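PDB 2DUL: N(2),N(2)-dimethylguanosine tRNA methyltransferase from Pyrococcus horikoshii, which probably dimethylates N2 of guanine 26 in tRNAs, using S-adenosyl-L-methionine as methyl donor. Local coordinates for residues Leu151-Thr165 with His225-Ala237. Residues are numbered along the deposited sequence; the frame is centred on the assembly and turned at random.
Sequences LRSAKRRGILGVTAT and HYFRAFVKLKDGA
L233 and D235, at the C-terminal end of strand 226-235, fasten it to the turn of residues 155-158. L233 reaches into the corner of the chain: CD1 lies 3.9 Å from A154 CB, while CD2 meets L151 CD2 of helix 144-153. Its backbone N donates a nearly straight bond to G158 O (2.8 Å, 170°). D235 takes chi1 -170°, carrying its carboxylate away from its own N and between two arginines. At the guanidinium edge of R156, OD1 accepts both NE (a weak bond) and NH2, each at 2.9 Å, NH2 meeting it from above the carboxylate plane; OD2 forms a salt bridge with R157 NH2 at 3.0 Å, D235 CB lying over the R157 guanidinium face. R156 NH2 also bonds Y211 O, so a leucine here would probably leave D235 OD1 and that carbonyl without this shared donor. Strand 226-235, last in sequence in the class I methyltransferase sheet, is inserted antiparallel between 158-164 and 213-223, with paired backbone bonds joining L160 to V231, V162 to A229 and A164 to F227. R228, salt-bridged through NH1 to D136, has its side chain close to that of R61, predicted to bind S-adenosyl-L-methionine.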
ATOM      1  N   LEU A 151       1.495  13.864   5.728  1.00 17.79           N
ATOM      2  CA  LEU A 151       0.498  14.571   4.936  1.00 19.09           C
ATOM      3  C   LEU A 151       0.784  16.067   4.838  1.00 19.54           C
ATOM      4  O   LEU A 151       0.196  16.759   4.005  1.00 22.83           O
ATOM      5  CB  LEU A 151      -0.901  14.333   5.511  1.00 17.17           C
ATOM      6  CG  LEU A 151      -1.490  12.964   5.170  1.00 16.63           C
ATOM      7  CD1 LEU A 151      -2.727  12.692   6.018  1.00 17.90           C
ATOM      8  CD2 LEU A 151      -1.837  12.923   3.678  1.00 18.87           C
ATOM      9  N   ARG A 152       1.683  16.561   5.688  1.00 18.02           N
ATOM     10  CA  ARG A 152       2.073  17.968   5.665  1.00 18.15           C
ATOM     11  C   ARG A 152       3.436  18.135   4.982  1.00 18.44           C
ATOM     12  O   ARG A 152       3.730  19.190   4.422  1.00 18.23           O
ATOM     13  CB  ARG A 152       2.133  18.541   7.092  1.00 18.78           C
ATOM     14  CG  ARG A 152       0.776  18.936   7.670  1.00 20.48           C
ATOM     15  CD  ARG A 152       0.884  19.502   9.086  1.00 20.00           C
ATOM     16  NE  ARG A 152       0.891  18.442  10.092  1.00 22.60           N
ATOM     17  CZ  ARG A 152       1.947  18.074  10.807  1.00 23.19           C
ATOM     18  NH1 ARG A 152       3.116  18.681  10.650  1.00 23.70           N
ATOM     19  NH2 ARG A 152       1.837  17.075  11.672  1.00 24.99           N
ATOM     20  N   SER A 153       4.255  17.087   5.028  1.00 17.32           N
ATOM     21  CA  SER A 153       5.591  17.097   4.429  1.00 17.25           C
ATOM     22  C   SER A 153       5.575  16.857   2.910  1.00 17.39           C
ATOM     23  O   SER A 153       6.433  17.366   2.184  1.00 19.10           O
ATOM     24  CB  SER A 153       6.466  16.035   5.105  1.00 15.50           C
ATOM     25  OG  SER A 153       7.814  16.101   4.657  1.00 17.00           O
ATOM     26  N   ALA A 154       4.618  16.070   2.429  1.00 16.49           N
ATOM     27  CA  ALA A 154       4.509  15.815   0.995  1.00 18.84           C
ATOM     28  C   ALA A 154       3.934  17.082   0.354  1.00 19.52           C
ATOM     29  O   ALA A 154       3.270  17.858   1.031  1.00 18.07           O
ATOM     30  CB  ALA A 154       3.567  14.641   0.738  1.00 16.13           C
ATOM     31  N   LYS A 155       4.203  17.292  -0.935  1.00 21.66           N
ATOM     32  CA  LYS A 155       3.651  18.447  -1.663  1.00 22.66           C
ATOM     33  C   LYS A 155       2.132  18.241  -1.691  1.00 20.81           C
ATOM     34  O   LYS A 155       1.658  17.128  -1.467  1.00 18.88           O
ATOM     35  CB  LYS A 155       4.157  18.479  -3.111  1.00 25.15           C
ATOM     36  CG  LYS A 155       5.651  18.709  -3.297  1.00 30.62           C
ATOM     37  CD  LYS A 155       6.027  20.151  -3.034  1.00 34.07           C
ATOM     38  CE  LYS A 155       7.463  20.426  -3.455  1.00 35.53           C
ATOM     39  NZ  LYS A 155       7.878  21.809  -3.107  1.00 37.24           N
ATOM     40  N   ARG A 156       1.376  19.298  -1.988  1.00 19.34           N
ATOM     41  CA  ARG A 156      -0.083  19.205  -2.029  1.00 20.73           C
ATOM     42  C   ARG A 156      -0.582  18.319  -3.178  1.00 21.57           C
ATOM     43  O   ARG A 156      -1.751  17.926  -3.222  1.00 20.93           O
ATOM     44  CB  ARG A 156      -0.694  20.614  -2.108  1.00 21.78           C
ATOM     45  CG  ARG A 156      -0.397  21.465  -0.866  1.00 22.79           C
ATOM     46  CD  ARG A 156      -1.085  22.830  -0.919  1.00 23.40           C
ATOM     47  NE  ARG A 156      -2.538  22.687  -0.926  1.00 23.04           N
ATOM     48  CZ  ARG A 156      -3.279  22.386   0.138  1.00 22.04           C
ATOM     49  NH1 ARG A 156      -2.719  22.202   1.329  1.00 22.48           N
ATOM     50  NH2 ARG A 156      -4.586  22.231  -0.003  1.00 21.19           N
ATOM     51  N   ARG A 157       0.311  18.003  -4.111  1.00 20.37           N
ATOM     52  CA  ARG A 157      -0.035  17.131  -5.223  1.00 23.80           C
ATOM     53  C   ARG A 157       0.980  15.993  -5.212  1.00 24.36           C
ATOM     54  O   ARG A 157       1.244  15.358  -6.232  1.00 24.96           O
ATOM     55  CB  ARG A 157       0.020  17.892  -6.549  1.00 25.42           C
ATOM     56  CG  ARG A 157      -1.005  19.022  -6.654  1.00 28.03           C
ATOM     57  CD  ARG A 157      -0.846  19.801  -7.957  1.00 34.07           C
ATOM     58  NE  ARG A 157      -1.751  20.949  -8.046  1.00 39.66           N
ATOM     59  CZ  ARG A 157      -1.758  21.980  -7.202  1.00 43.62           C
ATOM     60  NH1 ARG A 157      -2.623  22.974  -7.376  1.00 44.05           N
ATOM     61  NH2 ARG A 157      -0.905  22.028  -6.182  1.00 43.36           N
ATOM     62  N   GLY A 158       1.540  15.748  -4.031  1.00 23.63           N
ATOM     63  CA  GLY A 158       2.530  14.700  -3.876  1.00 23.50           C
ATOM     64  C   GLY A 158       1.964  13.296  -3.845  1.00 22.80           C
ATOM     65  O   GLY A 158       0.751  13.083  -3.942  1.00 22.07           O
ATOM     66  N   ILE A 159       2.860  12.327  -3.702  1.00 20.28           N
ATOM     67  CA  ILE A 159       2.477  10.929  -3.659  1.00 20.27           C
ATOM     68  C   ILE A 159       2.876  10.365  -2.313  1.00 19.39           C
ATOM     69  O   ILE A 159       3.963  10.643  -1.811  1.00 19.42           O
ATOM     70  CB  ILE A 159       3.199  10.116  -4.746  1.00 20.65           C
ATOM     71  CG1 ILE A 159       2.887  10.709  -6.120  1.00 22.44           C
ATOM     72  CG2 ILE A 159       2.791   8.655  -4.656  1.00 19.58           C
ATOM     73  CD1 ILE A 159       3.835  10.250  -7.202  1.00 25.13           C
ATOM     74  N   LEU A 160       1.990   9.578  -1.721  1.00 18.93           N
ATOM     75  CA  LEU A 160       2.290   8.984  -0.436  1.00 20.87           C
ATOM     76  C   LEU A 160       2.218   7.469  -0.527  1.00 19.39           C
ATOM     77  O   LEU A 160       1.238   6.914  -1.016  1.00 20.87           O
ATOM     78  CB  LEU A 160       1.308   9.493   0.624  1.00 21.61           C
ATOM     79  CG  LEU A 160       1.589   9.165   2.092  1.00 26.25           C
ATOM     80  CD1 LEU A 160       2.956   9.717   2.494  1.00 27.23           C
ATOM     81  CD2 LEU A 160       0.490   9.780   2.966  1.00 24.18           C
ATOM     82  N   GLY A 161       3.272   6.810  -0.064  1.00 20.96           N
ATOM     83  CA  GLY A 161       3.297   5.360  -0.061  1.00 21.83           C
ATOM     84  C   GLY A 161       3.239   4.959   1.398  1.00 22.56           C
ATOM     85  O   GLY A 161       4.083   5.376   2.190  1.00 23.87           O
ATOM     86  N   VAL A 162       2.243   4.166   1.768  1.00 22.55           N
ATOM     87  CA  VAL A 162       2.102   3.759   3.155  1.00 24.46           C
ATOM     88  C   VAL A 162       1.975   2.251   3.290  1.00 25.27           C
ATOM     89  O   VAL A 162       1.273   1.604   2.513  1.00 25.50           O
ATOM     90  CB  VAL A 162       0.847   4.400   3.799  1.00 24.70           C
ATOM     91  CG1 VAL A 162       0.848   4.150   5.297  1.00 25.70           C
ATOM     92  CG2 VAL A 162       0.801   5.896   3.489  1.00 25.02           C
ATOM     93  N   THR A 163       2.663   1.699   4.279  1.00 25.34           N
ATOM     94  CA  THR A 163       2.606   0.270   4.541  1.00 26.95           C
ATOM     95  C   THR A 163       2.207   0.033   5.989  1.00 27.10           C
ATOM     96  O   THR A 163       2.654   0.739   6.891  1.00 28.67           O
ATOM     97  CB  THR A 163       3.968  -0.417   4.310  1.00 26.97           C
ATOM     98  OG1 THR A 163       4.378  -0.238   2.950  1.00 29.85           O
ATOM     99  CG2 THR A 163       3.859  -1.912   4.598  1.00 29.15           C
ATOM    100  N   ALA A 164       1.338  -0.943   6.201  1.00 25.50           N
ATOM    101  CA  ALA A 164       0.915  -1.313   7.539  1.00 26.00           C
ATOM    102  C   ALA A 164       1.296  -2.782   7.647  1.00 27.20           C
ATOM    103  O   ALA A 164       0.841  -3.602   6.853  1.00 24.85           O
ATOM    104  CB  ALA A 164      -0.591  -1.135   7.701  1.00 26.06           C
ATOM    105  N   THR A 165       2.151  -3.106   8.611  1.00 31.84           N
ATOM    106  CA  THR A 165       2.603  -4.481   8.802  1.00 37.76           C
ATOM    107  C   THR A 165       1.718  -5.278   9.748  1.00 39.84           C
ATOM    108  O   THR A 165       1.384  -6.430   9.472  1.00 44.11           O
ATOM    109  CB  THR A 165       4.042  -4.521   9.347  1.00 39.02           C
ATOM    110  OG1 THR A 165       4.913  -3.835   8.439  1.00 42.07           O
ATOM    111  CG2 THR A 165       4.512  -5.962   9.495  1.00 41.79           C
ATOM    112  N   HIS A 225       0.506 -10.743   4.631  1.00 30.83           N
ATOM    113  CA  HIS A 225       0.303 -10.068   5.902  1.00 32.17           C
ATOM    114  C   HIS A 225       0.744  -8.616   6.035  1.00 31.07           C
ATOM    115  O   HIS A 225       1.068  -8.159   7.132  1.00 31.12           O
ATOM    116  CB  HIS A 225       0.923 -10.912   7.015  1.00 35.60           C
ATOM    117  CG  HIS A 225       0.358 -12.296   7.090  1.00 38.84           C
ATOM    118  ND1 HIS A 225      -0.987 -12.540   7.270  1.00 41.29           N
ATOM    119  CD2 HIS A 225       0.949 -13.509   6.978  1.00 39.73           C
ATOM    120  CE1 HIS A 225      -1.201 -13.844   7.264  1.00 41.36           C
ATOM    121  NE2 HIS A 225      -0.042 -14.454   7.089  1.00 42.58           N
ATOM    122  N   TYR A 226       0.778  -7.892   4.923  1.00 29.21           N
ATOM    123  CA  TYR A 226       1.105  -6.480   4.988  1.00 28.13           C
ATOM    124  C   TYR A 226       0.201  -5.744   4.011  1.00 25.62           C
ATOM    125  O   TYR A 226      -0.155  -6.271   2.959  1.00 23.41           O
ATOM    126  CB  TYR A 226       2.602  -6.221   4.724  1.00 32.69           C
ATOM    127  CG  TYR A 226       3.096  -6.280   3.296  1.00 36.19           C
ATOM    128  CD1 TYR A 226       2.751  -5.293   2.372  1.00 37.72           C
ATOM    129  CD2 TYR A 226       3.980  -7.283   2.889  1.00 38.90           C
ATOM    130  CE1 TYR A 226       3.279  -5.296   1.080  1.00 39.60           C
ATOM    131  CE2 TYR A 226       4.515  -7.299   1.598  1.00 40.96           C
ATOM    132  CZ  TYR A 226       4.162  -6.300   0.698  1.00 41.90           C
ATOM    133  OH  TYR A 226       4.699  -6.294  -0.577  1.00 43.34           O
ATOM    134  N   PHE A 227      -0.205  -4.543   4.396  1.00 23.89           N
ATOM    135  CA  PHE A 227      -1.094  -3.732   3.578  1.00 23.15           C
ATOM    136  C   PHE A 227      -0.313  -2.568   2.994  1.00 22.30           C
ATOM    137  O   PHE A 227       0.463  -1.917   3.697  1.00 22.62           O
ATOM    138  CB  PHE A 227      -2.257  -3.238   4.436  1.00 22.28           C
ATOM    139  CG  PHE A 227      -3.006  -4.345   5.127  1.00 24.14           C
ATOM    140  CD1 PHE A 227      -2.442  -5.015   6.213  1.00 24.22           C
ATOM    141  CD2 PHE A 227      -4.262  -4.738   4.677  1.00 20.65           C
ATOM    142  CE1 PHE A 227      -3.120  -6.061   6.842  1.00 25.57           C
ATOM    143  CE2 PHE A 227      -4.951  -5.782   5.298  1.00 24.70           C
ATOM    144  CZ  PHE A 227      -4.378  -6.446   6.383  1.00 25.18           C
ATOM    145  N   ARG A 228      -0.534  -2.311   1.709  1.00 21.04           N
ATOM    146  CA  ARG A 228       0.171  -1.263   0.979  1.00 21.01           C
ATOM    147  C   ARG A 228      -0.793  -0.305   0.283  1.00 21.03           C
ATOM    148  O   ARG A 228      -1.755  -0.732  -0.354  1.00 20.70           O
ATOM    149  CB  ARG A 228       1.060  -1.907  -0.089  1.00 25.65           C
ATOM    150  CG  ARG A 228       2.553  -1.692   0.050  1.00 30.96           C
ATOM    151  CD  ARG A 228       2.941  -0.225  -0.004  1.00 34.44           C
ATOM    152  NE  ARG A 228       4.329  -0.058  -0.431  1.00 35.12           N
ATOM    153  CZ  ARG A 228       5.089   0.991  -0.127  1.00 36.45           C
ATOM    154  NH1 ARG A 228       4.601   1.973   0.619  1.00 35.12           N
ATOM    155  NH2 ARG A 228       6.331   1.065  -0.586  1.00 34.85           N
ATOM    156  N   ALA A 229      -0.520   0.991   0.378  1.00 19.45           N
ATOM    157  CA  ALA A 229      -1.373   1.977  -0.270  1.00 20.75           C
ATOM    158  C   ALA A 229      -0.568   3.118  -0.869  1.00 21.45           C
ATOM    159  O   ALA A 229       0.195   3.789  -0.168  1.00 22.32           O
ATOM    160  CB  ALA A 229      -2.389   2.533   0.727  1.00 20.65           C
ATOM    161  N   PHE A 230      -0.736   3.321  -2.172  1.00 20.05           N
ATOM    162  CA  PHE A 230      -0.071   4.408  -2.873  1.00 19.14           C
ATOM    163  C   PHE A 230      -1.173   5.380  -3.280  1.00 18.29           C
ATOM    164  O   PHE A 230      -2.088   5.007  -4.017  1.00 18.21           O
ATOM    165  CB  PHE A 230       0.647   3.912  -4.135  1.00 19.84           C
ATOM    166  CG  PHE A 230       1.816   3.010  -3.862  1.00 21.42           C
ATOM    167  CD1 PHE A 230       1.691   1.630  -3.979  1.00 20.81           C
ATOM    168  CD2 PHE A 230       3.044   3.545  -3.485  1.00 23.67           C
ATOM    169  CE1 PHE A 230       2.776   0.787  -3.726  1.00 22.58           C
ATOM    170  CE2 PHE A 230       4.140   2.711  -3.228  1.00 23.18           C
ATOM    171  CZ  PHE A 230       4.005   1.329  -3.348  1.00 24.51           C
ATOM    172  N   VAL A 231      -1.095   6.616  -2.799  1.00 18.19           N
ATOM    173  CA  VAL A 231      -2.106   7.606  -3.138  1.00 18.36           C
ATOM    174  C   VAL A 231      -1.514   8.886  -3.691  1.00 18.38           C
ATOM    175  O   VAL A 231      -0.380   9.257  -3.379  1.00 18.84           O
ATOM    176  CB  VAL A 231      -2.995   7.956  -1.911  1.00 17.83           C
ATOM    177  CG1 VAL A 231      -3.699   6.707  -1.416  1.00 19.47           C
ATOM    178  CG2 VAL A 231      -2.159   8.572  -0.809  1.00 18.57           C
ATOM    179  N   LYS A 232      -2.300   9.548  -4.533  1.00 20.15           N
ATOM    180  CA  LYS A 232      -1.912  10.808  -5.147  1.00 21.00           C
ATOM    181  C   LYS A 232      -2.742  11.887  -4.465  1.00 21.25           C
ATOM    182  O   LYS A 232      -3.971  11.850  -4.505  1.00 22.23           O
ATOM    183  CB  LYS A 232      -2.233  10.791  -6.645  1.00 22.19           C
ATOM    184  CG  LYS A 232      -1.957  12.114  -7.362  1.00 24.36           C
ATOM    185  CD  LYS A 232      -0.467  12.415  -7.455  1.00 25.64           C
ATOM    186  CE  LYS A 232      -0.214  13.607  -8.374  1.00 25.65           C
ATOM    187  NZ  LYS A 232       1.226  13.943  -8.510  1.00 28.01           N
ATOM    188  N   LEU A 233      -2.075  12.839  -3.828  1.00 20.27           N
ATOM    189  CA  LEU A 233      -2.781  13.911  -3.144  1.00 21.20           C
ATOM    190  C   LEU A 233      -3.388  14.878  -4.162  1.00 21.58           C
ATOM    191  O   LEU A 233      -2.767  15.191  -5.179  1.00 21.03           O
ATOM    192  CB  LEU A 233      -1.821  14.646  -2.202  1.00 19.46           C
ATOM    193  CG  LEU A 233      -1.228  13.754  -1.101  1.00 19.63           C
ATOM    194  CD1 LEU A 233      -0.253  14.550  -0.252  1.00 19.60           C
ATOM    195  CD2 LEU A 233      -2.342  13.197  -0.230  1.00 19.51           C
ATOM    196  N   LYS A 234      -4.610  15.321  -3.889  1.00 21.36           N
ATOM    197  CA  LYS A 234      -5.319  16.256  -4.757  1.00 23.01           C
ATOM    198  C   LYS A 234      -5.471  17.577  -4.001  1.00 24.05           C
ATOM    199  O   LYS A 234      -5.921  17.601  -2.855  1.00 24.25           O
ATOM    200  CB  LYS A 234      -6.689  15.685  -5.124  1.00 23.35           C
ATOM    201  CG  LYS A 234      -6.638  14.242  -5.621  1.00 25.96           C
ATOM    202  CD  LYS A 234      -5.784  14.101  -6.879  1.00 29.81           C
ATOM    203  CE  LYS A 234      -6.400  14.836  -8.064  1.00 32.07           C
ATOM    204  NZ  LYS A 234      -7.748  14.292  -8.407  1.00 35.03           N
ATOM    205  N   ASP A 235      -5.106  18.680  -4.650  1.00 24.99           N
ATOM    206  CA  ASP A 235      -5.148  19.990  -4.012  1.00 25.00           C
ATOM    207  C   ASP A 235      -6.456  20.761  -4.156  1.00 26.33           C
ATOM    208  O   ASP A 235      -6.801  21.208  -5.251  1.00 26.84           O
ATOM    209  CB  ASP A 235      -3.994  20.845  -4.544  1.00 26.16           C
ATOM    210  CG  ASP A 235      -3.813  22.142  -3.771  1.00 27.20           C
ATOM    211  OD1 ASP A 235      -4.630  22.444  -2.873  1.00 25.32           O
ATOM    212  OD2 ASP A 235      -2.843  22.868  -4.073  1.00 30.96           O
ATOM    213  N   GLY A 236      -7.169  20.927  -3.044  1.00 22.76           N
ATOM    214  CA  GLY A 236      -8.420  21.667  -3.071  1.00 23.34           C
ATOM    215  C   GLY A 236      -9.480  21.191  -2.092  1.00 21.95           C
ATOM    216  O   GLY A 236      -9.671  19.991  -1.905  1.00 20.36           O
ATOM    217  N   ALA A 237     -10.176  22.142  -1.471  1.00 22.00           N
ATOM    218  CA  ALA A 237     -11.231  21.829  -0.512  1.00 23.39           C
ATOM    219  C   ALA A 237     -12.304  20.958  -1.162  1.00 23.29           C
ATOM    220  O   ALA A 237     -12.751  19.969  -0.581  1.00 20.64           O
ATOM    221  CB  ALA A 237     -11.859  23.125   0.024  1.00 23.01           C
TER